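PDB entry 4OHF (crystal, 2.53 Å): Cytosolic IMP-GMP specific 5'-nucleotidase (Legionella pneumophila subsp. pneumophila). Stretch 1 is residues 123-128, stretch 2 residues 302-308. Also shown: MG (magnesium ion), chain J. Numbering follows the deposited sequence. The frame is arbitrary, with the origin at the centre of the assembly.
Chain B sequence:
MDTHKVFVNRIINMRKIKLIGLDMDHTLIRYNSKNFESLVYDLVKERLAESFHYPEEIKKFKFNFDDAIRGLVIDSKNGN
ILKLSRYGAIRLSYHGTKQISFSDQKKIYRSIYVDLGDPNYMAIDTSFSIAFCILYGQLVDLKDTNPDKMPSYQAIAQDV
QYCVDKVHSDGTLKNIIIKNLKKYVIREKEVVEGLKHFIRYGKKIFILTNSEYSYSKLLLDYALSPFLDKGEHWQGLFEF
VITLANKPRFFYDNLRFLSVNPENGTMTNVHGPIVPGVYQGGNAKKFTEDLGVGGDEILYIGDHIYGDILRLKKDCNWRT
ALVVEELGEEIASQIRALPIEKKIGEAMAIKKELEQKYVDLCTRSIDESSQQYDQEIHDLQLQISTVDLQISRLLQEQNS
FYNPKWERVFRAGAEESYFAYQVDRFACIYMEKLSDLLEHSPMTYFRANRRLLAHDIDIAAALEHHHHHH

Stretch 1 123-128: AIDTSF
Stretch 2 302-308: GDHIYGD

Two loops, at least 177 residues apart where they touch, run in roughly opposite directions, 156° apart, and bury 303 Å² between them. Stretch 1 is extended from Ile124 (phi/psi -91/126) through Asp125 (-81/109) to Thr126 (-133/173), then turns at Ser127 (-75/-8); Phe128 (-121/17) is the N-cap of a helix. Stretch 2 leaves a strand at Gly302, bends at Asp303 (-117/-14), extends through His304 (-145/147) and Ile305 (-71/124), and turns at Tyr306 (-73/72) and Gly307 (53/-117), where Gly307 N donates to Ile305 O at 2.8 Å. The register sets the CA atoms of Ile124 and Gly307 5.3 Å apart, those of Asp125 and Ile305 5.5 Å, and those of Thr126 and His304 5.6 Å.

One hydrogen bond crosses the gap. Asp125, buried and pointing toward stretch 2, uses chi1 t and chi2 -143° to bring OD1 to 3.0 Å from Ile305 N, with an N-H...O angle of 162°. A carboxylate suits this place because it accepts from a backbone amide while Asp125 OD2 lies 3.2 Å from His304 CD2, near the ring plane.

His304 (chi1 m, chi2 82°) also points across. Thr126 C and Ser127 CA lie over one ring face, with Ser127 CA 3.8 Å from His304 CE1. The ring is steadied from its own loop: His304 ND1 donates to Asp303 OD2 at 2.8 Å, while Asp303 OD1 (chi1 p, chi2 -89°) binds magnesium at 2.2 Å. One aspartate thus links the contact to the metal site.

Ile305 (chi1 m, chi2 p) lies sideways and is buried, its CD1 covering the carboxylate at 3.5 Å from Asp125 OD1. Thr126 (p) points away, its OG1 accepting from Phe128 N at 3.3 Å. Gly307 suits its positive phi, with its CA 4.0 Å from Ile124 CG2.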

# COMPACT_ATOMS: atom_id res chain seq x y z
N ALA B 123 14.02 0.35 -11.71
CA ALA B 123 14.03 -0.67 -12.76
C ALA B 123 13.19 -0.31 -13.98
O ALA B 123 12.51 -1.17 -14.54
CB ALA B 123 13.57 -2.01 -12.19
N ILE B 124 13.25 0.94 -14.40
CA ILE B 124 12.49 1.37 -15.56
C ILE B 124 13.26 1.24 -16.88
O ILE B 124 14.37 1.76 -17.03
CB ILE B 124 12.00 2.83 -15.42
CG1 ILE B 124 12.87 3.59 -14.39
CG2 ILE B 124 10.53 2.83 -15.01
CD1 ILE B 124 14.38 3.56 -14.66
N ASP B 125 12.64 0.54 -17.82
CA ASP B 125 13.20 0.32 -19.14
C ASP B 125 12.93 1.55 -19.99
O ASP B 125 11.79 1.81 -20.38
CB ASP B 125 12.54 -0.90 -19.79
CG ASP B 125 13.15 -1.24 -21.12
OD1 ASP B 125 12.41 -1.66 -22.03
OD2 ASP B 125 14.38 -1.10 -21.25
N THR B 126 13.98 2.32 -20.27
CA THR B 126 13.83 3.52 -21.09
C THR B 126 14.91 3.58 -22.16
O THR B 126 15.83 2.77 -22.18
CB THR B 126 13.91 4.81 -20.24
OG1 THR B 126 15.25 4.96 -19.75
CG2 THR B 126 12.94 4.74 -19.07
N SER B 127 14.78 4.55 -23.05
CA SER B 127 15.74 4.75 -24.12
C SER B 127 17.04 5.38 -23.61
O SER B 127 18.01 5.51 -24.35
CB SER B 127 15.13 5.65 -25.20
OG SER B 127 14.61 6.85 -24.64
N PHE B 128 17.05 5.78 -22.34
CA PHE B 128 18.23 6.39 -21.73
C PHE B 128 18.73 5.61 -20.52
O PHE B 128 19.52 6.14 -19.74
CB PHE B 128 17.95 7.85 -21.34
CG PHE B 128 16.61 8.07 -20.69
CD1 PHE B 128 16.40 7.72 -19.36
CD2 PHE B 128 15.54 8.59 -21.42
CE1 PHE B 128 15.13 7.88 -18.75
CE2 PHE B 128 14.26 8.76 -20.83
CZ PHE B 128 14.06 8.41 -19.49
N GLY B 302 5.74 -0.69 -29.25
CA GLY B 302 6.67 0.26 -28.64
C GLY B 302 8.10 -0.27 -28.63
O GLY B 302 8.37 -1.36 -29.16
N ASP B 303 9.01 0.49 -28.03
CA ASP B 303 10.42 0.09 -27.97
C ASP B 303 10.92 -0.13 -26.55
O ASP B 303 11.98 -0.71 -26.35
CB ASP B 303 11.30 1.13 -28.65
CG ASP B 303 10.91 2.54 -28.31
OD1 ASP B 303 10.06 3.10 -29.02
OD2 ASP B 303 11.43 3.09 -27.33
N HIS B 304 10.16 0.32 -25.55
CA HIS B 304 10.55 0.11 -24.16
C HIS B 304 9.35 -0.12 -23.26
O HIS B 304 8.29 0.43 -23.50
CB HIS B 304 11.41 1.29 -23.65
CG HIS B 304 12.80 1.31 -24.22
ND1 HIS B 304 13.09 1.83 -25.47
CD2 HIS B 304 13.97 0.82 -23.75
CE1 HIS B 304 14.37 1.65 -25.74
NE2 HIS B 304 14.93 1.04 -24.71
N ILE B 305 9.52 -0.95 -22.22
CA ILE B 305 8.42 -1.25 -21.30
C ILE B 305 8.07 -0.08 -20.42
O ILE B 305 8.92 0.44 -19.70
CB ILE B 305 8.75 -2.45 -20.37
CG1 ILE B 305 8.66 -3.76 -21.15
CG2 ILE B 305 7.75 -2.51 -19.23
CD1 ILE B 305 9.70 -3.90 -22.20
N TYR B 306 6.80 0.32 -20.46
CA TYR B 306 6.30 1.46 -19.67
C TYR B 306 6.16 1.17 -18.17
O TYR B 306 5.05 1.04 -17.65
CB TYR B 306 4.93 1.92 -20.22
CG TYR B 306 5.04 2.65 -21.53
CD1 TYR B 306 5.56 3.95 -21.57
CD2 TYR B 306 4.71 2.03 -22.74
CE1 TYR B 306 5.75 4.60 -22.78
CE2 TYR B 306 4.91 2.68 -23.96
CZ TYR B 306 5.43 3.97 -23.97
OH TYR B 306 5.67 4.63 -25.15
N GLY B 307 7.29 1.07 -17.49
CA GLY B 307 7.26 0.81 -16.07
C GLY B 307 6.43 -0.40 -15.67
O GLY B 307 6.75 -1.52 -16.07
N ASP B 308 5.37 -0.17 -14.91
CA ASP B 308 4.51 -1.26 -14.43
C ASP B 308 3.65 -1.92 -15.50
O ASP B 308 2.68 -1.33 -15.98
CB ASP B 308 3.62 -0.78 -13.29
CG ASP B 308 2.78 -1.90 -12.69
OD1 ASP B 308 3.35 -2.96 -12.36
OD2 ASP B 308 1.55 -1.72 -12.56
MG MG J . 9.65 5.23 -28.59
O HOH W 1 10.12 6.06 -26.73